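Local structure of phosphodiesterase (Pseudomonas aeruginosa, 4G75) at residues Q44-V47 against A48-N51; L59-W62 against A63-A66; L92-A95 against D96-Q99; R106-A109 against M110-Q114. The protein is a colicin M-like bacteriocin that probably kills related bacteria by magnesium-dependent hydrolysis of a lipid-linked peptidoglycan precursor. All coordinates share one frame; numbering follows the deposited sequence.

In the fold
From the N terminus the four contacts come strictly in series, with none nesting in or crossing another. Each is local and closes no more than successive helical turns: interaction 1 on helix 34-49, interaction 2 on helix 55-65, interaction 3 on helix 81-102 and interaction 4 on helix 106-113. What joins them is helix packing. Interaction 1 sits in the middle, touching interaction 2 through R45 and L61, interaction 3 through Y49 and L92, and interaction 4 at several points. Interactions 3 and 4 lie closest, their centres about 8 Å apart, whereas interaction 2 touches neither. All four belong to the helical region; the magnesium ligands V211, E213 and D241 come much later in the chain.

Interaction 1: Q44-V47 against A48-N51; sequences QRDV and AYVN. With EDO (1,2-ethanediol), chain I; EDO (1,2-ethanediol), chain H.
Y49 lays its ring beside the backbone of R45, one turn earlier, and this is the dense side of the contact. R45 O meets the Y49 ring obliquely, 3.2 Å from CD2, while Y49 CE2 rests 3.8 Å from R45 CB. D46 approaches the same ring at its edge and in its plane, with OD1 3.8 Å from CD2 of Y49. The polar ends reach across to helix 81-102: R45 NE and Y49 OH both reach D88 OD2, and R45 NH2 forms a salt bridge with E84. All this rides on regular turns of helix 34-49, where the amides of A48, Y49 and V50 bond to the carbonyls of Q44, R45 and D46. A further close approach puts V50 CG2 3.3 Å from V47 O. The other flank is looser and wetter. There V47 O accepts a bond from a water at 2.7 Å, and N51 ND2 donates to the same water at 3.0 Å, while N51 OD1 takes the amide of I10. Exposed Q44 bends at chi2 (56°), and its OE1 receives a 2.9 Å bond from O2 of an ethanediol, probably left by the crystallisation liquor.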
# COMPACT_ATOMS: atom_id res chain seq x y z
N GLN A 44 -4.82 17.27 10.10
CA GLN A 44 -5.82 16.25 10.40
C GLN A 44 -5.76 15.09 9.41
O GLN A 44 -5.99 13.93 9.79
CB GLN A 44 -7.23 16.84 10.48
CG GLN A 44 -8.21 15.90 11.17
CD GLN A 44 -7.75 15.51 12.57
OE1 GLN A 44 -7.03 16.26 13.24
NE2 GLN A 44 -8.17 14.34 13.03
N ARG A 45 -5.46 15.38 8.15
CA ARG A 45 -5.30 14.29 7.20
C ARG A 45 -4.12 13.41 7.60
O ARG A 45 -4.21 12.19 7.56
CB ARG A 45 -5.15 14.80 5.76
CG ARG A 45 -6.38 15.55 5.24
CD ARG A 45 -6.39 15.58 3.70
NE ARG A 45 -5.17 16.20 3.17
CZ ARG A 45 -5.01 17.52 3.03
NH1 ARG A 45 -5.99 18.35 3.36
NH2 ARG A 45 -3.87 18.00 2.56
N ASP A 46 -3.01 14.03 7.99
CA ASP A 46 -1.83 13.27 8.40
C ASP A 46 -2.12 12.38 9.60
O ASP A 46 -1.60 11.27 9.70
CB ASP A 46 -0.67 14.22 8.73
CG ASP A 46 -0.06 14.84 7.50
OD1 ASP A 46 -0.37 14.39 6.37
OD2 ASP A 46 0.76 15.78 7.66
N VAL A 47 -2.94 12.88 10.53
CA VAL A 47 -3.33 12.09 11.69
C VAL A 47 -3.99 10.79 11.23
O VAL A 47 -3.73 9.72 11.78
CB VAL A 47 -4.28 12.88 12.62
CG1 VAL A 47 -4.97 11.93 13.61
CG2 VAL A 47 -3.50 13.96 13.36
N ALA A 48 -4.85 10.90 10.23
CA ALA A 48 -5.49 9.72 9.67
C ALA A 48 -4.46 8.84 8.98
O ALA A 48 -4.43 7.63 9.20
CB ALA A 48 -6.60 10.12 8.70
N TYR A 49 -3.61 9.44 8.15
CA TYR A 49 -2.65 8.68 7.36
C TYR A 49 -1.71 7.82 8.21
O TYR A 49 -1.41 6.66 7.84
CB TYR A 49 -1.84 9.58 6.42
CG TYR A 49 -2.62 10.22 5.28
CD1 TYR A 49 -3.48 9.47 4.49
CD2 TYR A 49 -2.46 11.57 4.98
CE1 TYR A 49 -4.17 10.03 3.45
CE2 TYR A 49 -3.15 12.16 3.93
CZ TYR A 49 -4.00 11.38 3.17
OH TYR A 49 -4.70 11.94 2.13
N VAL A 50 -1.23 8.36 9.33
CA VAL A 50 -0.26 7.62 10.12
C VAL A 50 -0.84 6.34 10.74
O VAL A 50 -0.10 5.50 11.22
CB VAL A 50 0.44 8.47 11.22
CG1 VAL A 50 1.22 9.62 10.60
CG2 VAL A 50 -0.57 8.98 12.25
N ASN A 51 -2.16 6.20 10.72
CA ASN A 51 -2.77 4.93 11.12
C ASN A 51 -3.47 4.20 9.97
O ASN A 51 -4.29 3.31 10.19
CB ASN A 51 -3.70 5.11 12.33
CG ASN A 51 -2.94 5.20 13.63
OD1 ASN A 51 -2.04 4.40 13.89
ND2 ASN A 51 -3.29 6.18 14.45
C1 EDO I . -5.57 16.99 17.18
O1 EDO I . -4.43 17.87 17.26
C2 EDO I . -5.37 16.02 16.02
O2 EDO I . -6.53 15.20 15.85
C1 EDO H . -3.01 -0.57 12.43
O1 EDO H . -3.95 -1.51 11.90
C2 EDO H . -3.30 0.82 11.88
O2 EDO H . -4.63 1.21 12.25
O HOH W 1 -5.25 8.19 13.43

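Interaction 2: L59-W62 against A63-A66; sequences LALW and AQWA
The C-terminal turns of helix 55-65, where W62 and W65 meet and A66 leaves the helix, make up this contact. The two indoles come together through their six-membered rings: W62 CE3 lies 3.6 Å from W65 CE3, the ring centroids are 5.1 Å apart and the planes make 62°, an oblique meeting of the two planes. Both side chains set CG opposite the backbone N (chi1 -172° for W62, -164° for W65), but their second torsions differ widely, which helps to set the two planes at an angle. Toward the helix end the pyrrole part of W62 comes close to A66, with NE1 3.6 Å from A66 CB; NE1 itself is hydrogen-bonded to E264 of helix 255-264, and W68 and F85 also meet the W62 ring. On the backbone, A66 N bonds to W62 O at 2.7 Å and W65 N to L61 O at 2.9 Å. Q64, in one of its two modelled conformers, turns back so that NE2 gives a 2.9 Å bond to A60 O. That carbonyl also takes the backbone N-H of Q64, and the two donors arrive from opposite faces of its plane. In the same conformer Q64 OE1 accepts from L78 N. The chemistry is therefore split: W62 buries its ring between neighbouring helices, W65 remains partly exposed, and the E264 bond satisfies the W62 N-H; across the helix the side-chain amide of Q64 offers A60 O a second donor, though its two conformers suggest a less fixed grip.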
# COMPACT_ATOMS: atom_id res chain seq x y z
N LEU A 59 -11.06 10.83 -0.12
CA LEU A 59 -12.43 10.88 -0.61
C LEU A 59 -13.09 12.21 -0.28
O LEU A 59 -13.85 12.76 -1.08
CB LEU A 59 -13.25 9.72 -0.05
CG LEU A 59 -12.99 8.37 -0.74
CD1 LEU A 59 -13.64 7.26 0.05
CD2 LEU A 59 -13.48 8.39 -2.18
N ALA A 60 -12.80 12.74 0.90
CA ALA A 60 -13.39 14.01 1.29
C ALA A 60 -12.92 15.12 0.36
O ALA A 60 -13.71 15.98 -0.04
CB ALA A 60 -13.04 14.34 2.74
N LEU A 61 -11.64 15.11 0.01
CA LEU A 61 -11.09 16.09 -0.91
C LEU A 61 -11.74 15.95 -2.28
O LEU A 61 -12.23 16.93 -2.84
CB LEU A 61 -9.57 15.93 -1.04
CG LEU A 61 -8.81 16.20 0.26
CD1 LEU A 61 -7.33 15.92 0.09
CD2 LEU A 61 -9.04 17.64 0.71
N TRP A 62 -11.76 14.72 -2.79
CA TRP A 62 -12.31 14.48 -4.12
C TRP A 62 -13.79 14.83 -4.20
O TRP A 62 -14.23 15.44 -5.17
CB TRP A 62 -12.11 13.02 -4.56
CG TRP A 62 -12.51 12.80 -5.99
CD1 TRP A 62 -13.73 12.37 -6.45
CD2 TRP A 62 -11.70 13.04 -7.15
NE1 TRP A 62 -13.72 12.32 -7.82
CE2 TRP A 62 -12.48 12.72 -8.28
CE3 TRP A 62 -10.39 13.48 -7.34
CZ2 TRP A 62 -12.00 12.83 -9.58
CZ3 TRP A 62 -9.91 13.59 -8.63
CH2 TRP A 62 -10.71 13.26 -9.73
N ALA A 63 -14.55 14.42 -3.19
CA ALA A 63 -15.98 14.68 -3.17
C ALA A 63 -16.24 16.17 -3.30
O ALA A 63 -17.21 16.60 -3.93
CB ALA A 63 -16.62 14.12 -1.91
N GLN A 64 -15.37 16.98 -2.70
CA GLN A 64 -15.48 18.43 -2.83
C GLN A 64 -15.13 18.86 -4.25
O GLN A 64 -15.90 19.54 -4.92
CB GLN A 64 -14.54 19.13 -1.85
CG GLN A 64 -14.88 18.94 -0.39
CD GLN A 64 -13.79 19.47 0.52
OE1 GLN A 64 -13.65 20.68 0.71
NE2 GLN A 64 -13.01 18.56 1.10
N TRP A 65 -13.94 18.46 -4.68
CA TRP A 65 -13.43 18.78 -6.01
C TRP A 65 -14.48 18.46 -7.08
O TRP A 65 -14.78 19.29 -7.94
CB TRP A 65 -12.17 17.95 -6.27
CG TRP A 65 -11.33 18.41 -7.41
CD1 TRP A 65 -11.63 19.38 -8.33
CD2 TRP A 65 -10.05 17.89 -7.78
NE1 TRP A 65 -10.60 19.50 -9.23
CE2 TRP A 65 -9.62 18.59 -8.92
CE3 TRP A 65 -9.22 16.89 -7.25
CZ2 TRP A 65 -8.40 18.34 -9.54
CZ3 TRP A 65 -8.01 16.64 -7.87
CH2 TRP A 65 -7.61 17.36 -9.01
N ALA A 66 -15.02 17.25 -7.02
CA ALA A 66 -15.92 16.76 -8.07
C ALA A 66 -17.39 17.03 -7.77
O ALA A 66 -18.27 16.58 -8.51
CB ALA A 66 -15.69 15.28 -8.33

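Interaction 3: L92-A95 against D96-Q99; sequences LPQA and DYNQ
The backbone is helical throughout, with D96, Y97, N98 and Q99 donating to the carbonyls of L92, P93, Q94 and A95, and it kinks at P93, where the proline nitrogen, lacking a hydrogen, cannot bond back to the turn before it. On one flank Q94 and N98 join amide to amide: Q94 NE2 donates to N98 OD1 at 3.1 Å with an N-H...O angle of 158°. The acceptor lies in the plane of the Q94 amide, but the donor stands above the plane of the N98 carbonyl, and the two amides are turned 39° apart. Q94 achieves this reach by bending at chi2 (71°), which carries NE2 forward along the helix to the following turn and also to the edge of the Y97 ring. The N98 amide is gripped at its other end as well, for ND2 bonds to A109 O, 2.9 Å away on helix 106-113. On other faces of the helix, buried D96 takes T143 OG1 and the N138 amide, one on each carboxylate oxygen, and Q99 NE2 reaches D104 O. Such a side-chain hydrogen bond between two amides four residues apart is a bridge along one face of a helix, here a proline-kinked one packed between helices 106-113 and 143-153.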
# COMPACT_ATOMS: atom_id res chain seq x y z
N LEU A 92 2.27 11.24 -0.27
CA LEU A 92 2.06 9.89 0.25
C LEU A 92 3.09 8.84 -0.22
O LEU A 92 3.61 8.07 0.59
CB LEU A 92 0.62 9.43 0.03
CG LEU A 92 -0.39 10.07 1.00
CD1 LEU A 92 -1.81 9.99 0.45
CD2 LEU A 92 -0.30 9.44 2.40
N PRO A 93 3.41 8.80 -1.53
CA PRO A 93 4.41 7.80 -1.93
C PRO A 93 5.79 8.10 -1.35
O PRO A 93 6.56 7.17 -1.13
CB PRO A 93 4.46 7.93 -3.46
CG PRO A 93 3.24 8.65 -3.84
CD PRO A 93 2.82 9.50 -2.68
N GLN A 94 6.09 9.37 -1.14
CA GLN A 94 7.39 9.73 -0.57
C GLN A 94 7.46 9.33 0.90
O GLN A 94 8.50 8.85 1.36
CB GLN A 94 7.66 11.23 -0.73
CG GLN A 94 9.03 11.67 -0.21
CD GLN A 94 10.16 11.17 -1.08
OE1 GLN A 94 10.23 11.48 -2.27
NE2 GLN A 94 11.05 10.37 -0.50
N ALA A 95 6.36 9.49 1.63
CA ALA A 95 6.30 9.06 3.02
C ALA A 95 6.51 7.54 3.11
O ALA A 95 7.25 7.05 3.97
CB ALA A 95 4.95 9.44 3.64
N ASP A 96 5.86 6.80 2.23
CA ASP A 96 6.02 5.36 2.24
C ASP A 96 7.48 4.99 1.98
O ASP A 96 8.04 4.11 2.66
CB ASP A 96 5.12 4.69 1.21
CG ASP A 96 5.10 3.18 1.38
OD1 ASP A 96 4.44 2.72 2.34
OD2 ASP A 96 5.75 2.47 0.59
N TYR A 97 8.08 5.65 1.00
CA TYR A 97 9.45 5.35 0.62
C TYR A 97 10.43 5.75 1.72
O TYR A 97 11.48 5.12 1.89
CB TYR A 97 9.82 6.03 -0.70
CG TYR A 97 11.12 5.49 -1.25
CD1 TYR A 97 11.21 4.18 -1.70
CD2 TYR A 97 12.26 6.29 -1.30
CE1 TYR A 97 12.40 3.67 -2.20
CE2 TYR A 97 13.46 5.78 -1.80
CZ TYR A 97 13.52 4.48 -2.25
OH TYR A 97 14.70 3.96 -2.74
N ASN A 98 10.10 6.79 2.48
CA ASN A 98 10.94 7.17 3.61
C ASN A 98 10.98 6.06 4.65
O ASN A 98 12.03 5.78 5.24
CB ASN A 98 10.45 8.48 4.25
CG ASN A 98 10.75 9.68 3.38
OD1 ASN A 98 11.57 9.61 2.46
ND2 ASN A 98 10.09 10.80 3.66
N GLN A 99 9.85 5.41 4.86
CA GLN A 99 9.82 4.27 5.77
C GLN A 99 10.68 3.12 5.26
O GLN A 99 11.43 2.52 6.03
CB GLN A 99 8.40 3.78 6.02
CG GLN A 99 7.60 4.70 6.92
CD GLN A 99 6.60 3.96 7.75
OE1 GLN A 99 5.54 3.55 7.27
NE2 GLN A 99 6.92 3.77 9.03

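Interaction 4: R106-A109 against M110-Q114; sequences RITA and MNRAQ. With EDO (1,2-ethanediol), chain N.
T108 lays its methyl CG2 alongside the end of R112, 3.5 Å from NH2, the two side chains running alongside in one direction and the methyl meeting the guanidinium obliquely. CG2 is opposite the backbone N, while OG1, opposite the carbonyl carbon (chi1 -62°), bonds to D105 OD1. R112 bends at chi3 (-54°), and its NE forms a salt bridge with D104, so both polar ends turn to the aspartates just before the helix. One position back, I107 and N111 repeat the side-by-side arrangement, with I107 CG2 3.6 Å from N111 ND2. The N111 amide is held from outside by two backbone groups, OD1 taking S18 N and ND2 giving to D16 O, and these two bonds fix the rotation of the amide. M110, a selenomethionine, swings its chain away from these neighbours and into the protein, against D46, Y49 and Y142. Regular backbone bonds underlie all this: M110 N to R106 O at 3.1 Å, N111 N to I107 O at 2.9 Å and R112 N to T108 O at 2.9 Å. Q114, the first residue to leave helical geometry, still bonds its N to M110 O at 2.9 Å, and its NE2 reaches D91. The arrangement is that of a short helix, 106-113, laid with A109 and M110 against helices 81-102 and 34-49, and with R112 exposed at the margin, beside N98 and L102 of helix 81-102.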
# COMPACT_ATOMS: atom_id res chain seq x y z
N ARG A 106 6.61 6.62 11.40
CA ARG A 106 5.54 7.15 10.55
C ARG A 106 5.53 8.66 10.49
O ARG A 106 5.46 9.26 9.41
CB ARG A 106 4.19 6.63 11.02
CG ARG A 106 4.05 5.13 10.85
CD ARG A 106 2.83 4.59 11.56
NE ARG A 106 2.84 3.13 11.63
CZ ARG A 106 1.90 2.41 12.22
NH1 ARG A 106 0.86 3.02 12.78
NH2 ARG A 106 1.99 1.08 12.26
N ILE A 107 5.59 9.28 11.67
CA ILE A 107 5.51 10.73 11.75
C ILE A 107 6.73 11.37 11.08
O ILE A 107 6.58 12.29 10.27
CB ILE A 107 5.34 11.19 13.21
CG1 ILE A 107 3.97 10.72 13.73
CG2 ILE A 107 5.49 12.71 13.33
CD1 ILE A 107 3.76 10.89 15.21
N THR A 108 7.91 10.86 11.39
CA THR A 108 9.12 11.39 10.75
C THR A 108 9.06 11.23 9.24
O THR A 108 9.44 12.13 8.49
CB THR A 108 10.39 10.70 11.28
OG1 THR A 108 10.52 10.95 12.69
CG2 THR A 108 11.62 11.22 10.56
N ALA A 109 8.58 10.08 8.78
CA ALA A 109 8.49 9.82 7.36
C ALA A 109 7.61 10.86 6.67
O ALA A 109 7.96 11.36 5.61
CB ALA A 109 7.94 8.41 7.12
N MSE A 110 6.48 11.20 7.28
CA MSE A 110 5.58 12.18 6.69
C MSE A 110 6.15 13.59 6.76
O MSE A 110 6.06 14.34 5.80
CB MSE A 110 4.20 12.14 7.36
CG MSE A 110 3.24 13.17 6.80
SE MSE A 110 2.82 12.84 4.91
CE MSE A 110 1.45 11.48 5.25
N ASN A 111 6.74 13.96 7.89
CA ASN A 111 7.34 15.29 7.99
C ASN A 111 8.48 15.49 7.01
O ASN A 111 8.63 16.57 6.43
CB ASN A 111 7.79 15.59 9.42
CG ASN A 111 6.63 15.81 10.36
OD1 ASN A 111 5.54 16.20 9.94
ND2 ASN A 111 6.85 15.55 11.65
N ARG A 112 9.27 14.45 6.81
CA ARG A 112 10.35 14.50 5.83
C ARG A 112 9.76 14.69 4.43
O ARG A 112 10.24 15.53 3.66
CB ARG A 112 11.22 13.24 5.89
CG ARG A 112 12.57 13.39 5.19
CD ARG A 112 13.35 12.07 5.13
NE ARG A 112 13.53 11.45 6.44
CZ ARG A 112 14.41 11.84 7.36
NH1 ARG A 112 15.20 12.89 7.14
NH2 ARG A 112 14.49 11.20 8.52
N ALA A 113 8.73 13.91 4.12
CA ALA A 113 8.06 14.01 2.84
C ALA A 113 7.45 15.39 2.60
O ALA A 113 7.37 15.86 1.46
CB ALA A 113 6.98 12.91 2.69
N GLN A 114 7.02 16.06 3.67
CA GLN A 114 6.32 17.33 3.52
C GLN A 114 7.23 18.54 3.73
O GLN A 114 6.77 19.67 3.78
CB GLN A 114 5.09 17.39 4.43
CG GLN A 114 4.07 16.31 4.08
CD GLN A 114 2.70 16.51 4.72
OE1 GLN A 114 2.58 16.72 5.93
NE2 GLN A 114 1.66 16.42 3.90
C1 EDO N . 8.39 22.21 6.63
O1 EDO N . 8.28 23.46 5.94
C2 EDO N . 7.01 21.75 7.07
O2 EDO N . 6.19 21.51 5.92